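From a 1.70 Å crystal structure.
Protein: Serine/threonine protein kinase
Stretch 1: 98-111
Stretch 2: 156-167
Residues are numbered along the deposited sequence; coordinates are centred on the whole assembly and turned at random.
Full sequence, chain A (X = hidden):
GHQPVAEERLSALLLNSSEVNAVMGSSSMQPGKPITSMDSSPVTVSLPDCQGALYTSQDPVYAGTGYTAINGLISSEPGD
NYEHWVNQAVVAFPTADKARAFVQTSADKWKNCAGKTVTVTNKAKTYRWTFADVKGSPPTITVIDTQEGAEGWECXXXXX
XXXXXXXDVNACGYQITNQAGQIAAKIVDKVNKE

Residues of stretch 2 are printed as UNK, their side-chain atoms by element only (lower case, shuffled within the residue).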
# COMPACT_ATOMS: atom_id res chain seq x y z
N LYS A 98 -8.00 -11.06 -13.02
CA LYS A 98 -6.58 -10.78 -12.91
C LYS A 98 -6.26 -9.95 -11.66
O LYS A 98 -5.25 -10.18 -11.00
CB LYS A 98 -6.05 -10.10 -14.18
CG LYS A 98 -5.96 -11.07 -15.36
CD LYS A 98 -5.60 -10.38 -16.66
CE LYS A 98 -5.48 -11.39 -17.80
NZ LYS A 98 -5.20 -10.72 -19.11
N ALA A 99 -7.14 -9.00 -11.35
CA ALA A 99 -7.00 -8.22 -10.12
C ALA A 99 -7.05 -9.13 -8.89
O ALA A 99 -6.21 -9.03 -7.99
CB ALA A 99 -8.09 -7.15 -10.03
N ARG A 100 -8.04 -10.02 -8.85
CA ARG A 100 -8.16 -10.93 -7.71
C ARG A 100 -6.96 -11.88 -7.59
O ARG A 100 -6.49 -12.18 -6.49
CB ARG A 100 -9.46 -11.72 -7.80
CG ARG A 100 -10.67 -10.83 -7.89
CD ARG A 100 -11.61 -11.03 -6.73
NE ARG A 100 -12.44 -9.85 -6.52
CZ ARG A 100 -13.12 -9.59 -5.41
NH1 ARG A 100 -13.83 -8.47 -5.32
NH2 ARG A 100 -13.08 -10.44 -4.39
N ALA A 101 -6.48 -12.37 -8.73
CA ALA A 101 -5.35 -13.29 -8.73
C ALA A 101 -4.13 -12.63 -8.11
O ALA A 101 -3.36 -13.28 -7.40
CB ALA A 101 -5.06 -13.76 -10.14
N PHE A 102 -3.94 -11.34 -8.38
CA PHE A 102 -2.79 -10.64 -7.82
C PHE A 102 -2.88 -10.51 -6.30
O PHE A 102 -1.88 -10.65 -5.60
CB PHE A 102 -2.58 -9.25 -8.45
CG PHE A 102 -1.49 -8.47 -7.78
CD1 PHE A 102 -0.16 -8.80 -7.99
CD2 PHE A 102 -1.78 -7.44 -6.90
CE1 PHE A 102 0.87 -8.11 -7.35
CE2 PHE A 102 -0.77 -6.73 -6.27
CZ PHE A 102 0.55 -7.06 -6.49
N VAL A 103 -4.08 -10.23 -5.78
CA VAL A 103 -4.25 -10.15 -4.34
C VAL A 103 -4.05 -11.52 -3.70
O VAL A 103 -3.47 -11.62 -2.62
CB VAL A 103 -5.62 -9.55 -3.94
CG1 VAL A 103 -5.75 -9.46 -2.43
CG2 VAL A 103 -5.79 -8.18 -4.56
N GLN A 104 -4.50 -12.58 -4.37
CA GLN A 104 -4.28 -13.92 -3.84
C GLN A 104 -2.78 -14.22 -3.78
O GLN A 104 -2.28 -14.76 -2.79
CB GLN A 104 -5.00 -14.96 -4.70
CG GLN A 104 -4.93 -16.34 -4.11
CD GLN A 104 -5.71 -16.44 -2.81
OE1 GLN A 104 -6.88 -16.06 -2.75
NE2 GLN A 104 -5.06 -16.95 -1.77
N THR A 105 -2.06 -13.84 -4.83
CA THR A 105 -0.62 -14.05 -4.84
C THR A 105 -0.00 -13.26 -3.70
O THR A 105 0.87 -13.76 -2.99
CB THR A 105 0.01 -13.61 -6.17
OG1 THR A 105 -0.35 -14.54 -7.19
CG2 THR A 105 1.52 -13.58 -6.04
N SER A 106 -0.44 -12.02 -3.54
CA SER A 106 0.09 -11.19 -2.46
C SER A 106 -0.14 -11.85 -1.11
O SER A 106 0.74 -11.88 -0.26
CB SER A 106 -0.51 -9.79 -2.49
OG SER A 106 -0.13 -9.12 -3.68
N ALA A 107 -1.34 -12.38 -0.90
CA ALA A 107 -1.64 -13.07 0.34
C ALA A 107 -0.66 -14.23 0.59
O ALA A 107 -0.18 -14.41 1.71
CB ALA A 107 -3.08 -13.55 0.36
N ASP A 108 -0.35 -15.01 -0.45
CA ASP A 108 0.64 -16.08 -0.30
C ASP A 108 2.00 -15.56 0.14
O ASP A 108 2.65 -16.14 1.01
CB ASP A 108 0.85 -16.89 -1.58
CG ASP A 108 2.17 -17.70 -1.55
OD1 ASP A 108 2.21 -18.77 -0.90
OD2 ASP A 108 3.18 -17.27 -2.16
N LYS A 109 2.44 -14.49 -0.50
CA LYS A 109 3.76 -13.95 -0.19
C LYS A 109 3.77 -13.35 1.21
O LYS A 109 4.71 -13.57 1.97
CB LYS A 109 4.20 -12.93 -1.23
CG LYS A 109 4.44 -13.56 -2.62
CD LYS A 109 4.90 -12.53 -3.64
CE LYS A 109 5.37 -13.21 -4.92
NZ LYS A 109 5.84 -12.22 -5.94
N TRP A 110 2.73 -12.59 1.57
CA TRP A 110 2.76 -11.92 2.86
C TRP A 110 2.75 -12.92 4.01
O TRP A 110 3.34 -12.68 5.07
CB TRP A 110 1.59 -10.94 3.03
CG TRP A 110 1.60 -9.75 2.11
CD1 TRP A 110 2.33 -9.58 0.96
CD2 TRP A 110 0.80 -8.57 2.26
NE1 TRP A 110 2.04 -8.36 0.40
CE2 TRP A 110 1.10 -7.72 1.17
CE3 TRP A 110 -0.13 -8.14 3.21
CZ2 TRP A 110 0.50 -6.47 1.01
CZ3 TRP A 110 -0.73 -6.89 3.05
CH2 TRP A 110 -0.42 -6.08 1.95
N LYS A 111 2.07 -14.05 3.81
CA LYS A 111 1.96 -15.05 4.86
C LYS A 111 3.30 -15.71 5.19
O LYS A 111 3.50 -16.19 6.30
CB LYS A 111 0.90 -16.10 4.50
CG LYS A 111 -0.51 -15.53 4.59
CD LYS A 111 -1.57 -16.54 4.19
CE LYS A 111 -2.94 -15.86 4.13
NZ LYS A 111 -3.97 -16.72 3.46
N UNK A 156 1.36 0.11 8.54
CA UNK A 156 0.42 -0.95 8.18
C UNK A 156 0.27 -1.00 6.68
O UNK A 156 0.03 0.03 6.03
c UNK A 156 -1.88 -1.96 8.58
c UNK A 156 -0.95 -0.76 8.83
o UNK A 156 -3.84 -0.60 8.73
c UNK A 156 -3.32 -1.69 8.96
n UNK A 156 -3.98 -2.70 9.54
N UNK A 157 0.44 -2.19 6.12
CA UNK A 157 0.15 -2.44 4.71
C UNK A 157 -1.28 -2.94 4.59
O UNK A 157 -1.74 -3.74 5.42
n UNK A 157 0.63 -2.17 0.78
c UNK A 157 1.12 -3.48 4.13
n UNK A 157 2.72 -2.88 1.46
c UNK A 157 1.74 -2.88 0.56
c UNK A 157 2.55 -2.99 3.95
n UNK A 157 1.86 -3.59 -0.56
c UNK A 157 2.70 -2.12 2.71
N UNK A 158 -2.00 -2.48 3.58
CA UNK A 158 -3.32 -3.04 3.30
C UNK A 158 -3.47 -3.19 1.80
O UNK A 158 -3.08 -2.31 1.03
c UNK A 158 -4.42 -2.15 3.85
N UNK A 159 -4.04 -4.32 1.39
CA UNK A 159 -4.35 -4.52 -0.02
C UNK A 159 -5.75 -5.09 -0.12
O UNK A 159 -6.14 -5.94 0.67
c UNK A 159 -3.67 -5.76 -2.15
c UNK A 159 -3.36 -5.47 -0.68
c UNK A 159 -1.00 -5.70 -2.91
s UNK A 159 -2.41 -6.80 -2.94
N UNK A 160 -6.50 -4.59 -1.09
CA UNK A 160 -7.82 -5.14 -1.36
C UNK A 160 -8.08 -5.08 -2.86
O UNK A 160 -7.24 -4.61 -3.64
c UNK A 160 -8.90 -4.37 -0.59
o UNK A 160 -10.10 -5.14 -0.47
N UNK A 161 -9.24 -5.57 -3.27
CA UNK A 161 -9.62 -5.55 -4.67
C UNK A 161 -11.12 -5.32 -4.74
O UNK A 161 -11.88 -5.85 -3.93
c UNK A 161 -9.23 -6.85 -5.38
c UNK A 161 -9.88 -6.94 -6.76
c UNK A 161 -9.61 -8.06 -4.52
N UNK A 162 -11.52 -4.51 -5.71
CA UNK A 162 -12.93 -4.34 -6.03
C UNK A 162 -12.99 -4.16 -7.55
O UNK A 162 -12.17 -3.44 -8.12
c UNK A 162 -13.50 -3.13 -5.33
N UNK A 163 -13.95 -4.82 -8.20
CA UNK A 163 -14.01 -4.78 -9.65
C UNK A 163 -12.64 -5.19 -10.21
O UNK A 163 -12.09 -6.20 -9.77
c UNK A 163 -15.11 -3.40 -11.49
n UNK A 163 -15.86 -2.34 -11.79
o UNK A 163 -14.96 -4.35 -12.26
c UNK A 163 -14.41 -3.37 -10.14
N UNK A 164 -12.11 -4.43 -11.16
CA UNK A 164 -10.82 -4.74 -11.78
C UNK A 164 -9.68 -3.95 -11.16
O UNK A 164 -8.62 -3.80 -11.78
c UNK A 164 -11.16 -2.99 -13.56
o UNK A 164 -12.06 -2.40 -12.95
n UNK A 164 -10.40 -2.39 -14.47
c UNK A 164 -10.86 -4.44 -13.28
N UNK A 165 -9.89 -3.43 -9.95
CA UNK A 165 -8.91 -2.51 -9.36
C UNK A 165 -8.34 -3.07 -8.07
O UNK A 165 -9.08 -3.47 -7.18
c UNK A 165 -9.55 -1.14 -9.05
c UNK A 165 -10.07 -0.50 -10.32
c UNK A 165 -8.55 -0.20 -8.34
N UNK A 166 -7.02 -3.10 -7.98
CA UNK A 166 -6.34 -3.45 -6.74
C UNK A 166 -6.00 -2.18 -5.95
O UNK A 166 -5.52 -1.20 -6.51
c UNK A 166 -5.40 -5.62 -7.58
c UNK A 166 -4.23 -4.37 -5.71
c UNK A 166 -5.05 -4.25 -7.00
N UNK A 167 -6.28 -2.21 -4.66
CA UNK A 167 -6.05 -1.07 -3.79
C UNK A 167 -4.82 -1.44 -2.95
O UNK A 167 -4.79 -2.50 -2.34
c UNK A 167 -7.27 -0.84 -2.90
c UNK A 167 -7.05 0.32 -1.94
c UNK A 167 -8.48 -0.59 -3.78
O HOH W 1 -13.44 -8.08 -8.24

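Position 156 carries three carbons in a chain, the third bearing one oxygen and one nitrogen; this terminal amide touches nothing on the helix and is hydrogen-bonded elsewhere in the structure. It is Gln156. Position 157 has three carbons, a nitrogen and then a carbon holding two more nitrogens, a guanidinium that can only be Arg157. Its NH2 lies 3.6 Å from Trp110 CZ2, at the edge of the indole, while that carbon sits over one face of the guanidinium. A single carbon at position 158, pointing away from the helix, marks Ala158.

Position 159 has an unbranched chain of two carbons, a sulfur and a last carbon: the thioether of Met159. Extended through chi1 and chi2 (both t), it reaches in among the helix side chains. CE approaches Phe102 CE2 at 3.5 Å, SD lies 3.3 Å from Ser106 OG and 4.0 Å from Val103 CG2, and CB is 4.0 Å from Trp110 CH2. The sulfur stands 4.7 Å from the centroid of the Phe102 ring, in an oblique approach.

At position 160 one carbon and one oxygen, directed away from the helix, give Ser160. Position 161 has a carbon carrying two others, the branched side chain of Val161. It points back toward the helix, with CG2 3.7 Å from Ala99 CB, CB 3.8 Å from Val103 CG2, and CG1 over one face of the Arg100 guanidinium. The lone carbon of position 162 faces away, as in Ala162.

Positions 163 and 164 each have two carbons, the second bearing an oxygen and a nitrogen. Both are short amides, Asn163 and Asn164, at the centre of a type II' turn; the latter brings its backbone C within 3.7 Å of Ala99 CB. Positions 165, 166 and 167 all show a carbon branching to two others and are Val165, Val166 and Val167. Of these, Val166 points toward the helix, placing CG2 3.5 Å from Ala99 O and 4.0 Å from Val103 CG2, whereas its two neighbours point away.

The contact is thus the packing of a helix against one face of a hairpin. Strand alternation turns Arg157, Met159, Val161 and Val166 toward the helix, where Ala99, Phe102, Val103, Ser106 and Trp110 meet them. No direct hydrogen bond joins the stretches, so apolar packing dominates. At the margin, a water bridges them, accepting from Arg100 NE at 2.7 Å and donating to Asn163 O at 2.8 Å.

Stretch 2 (156-167) QRAMSVANNVVV
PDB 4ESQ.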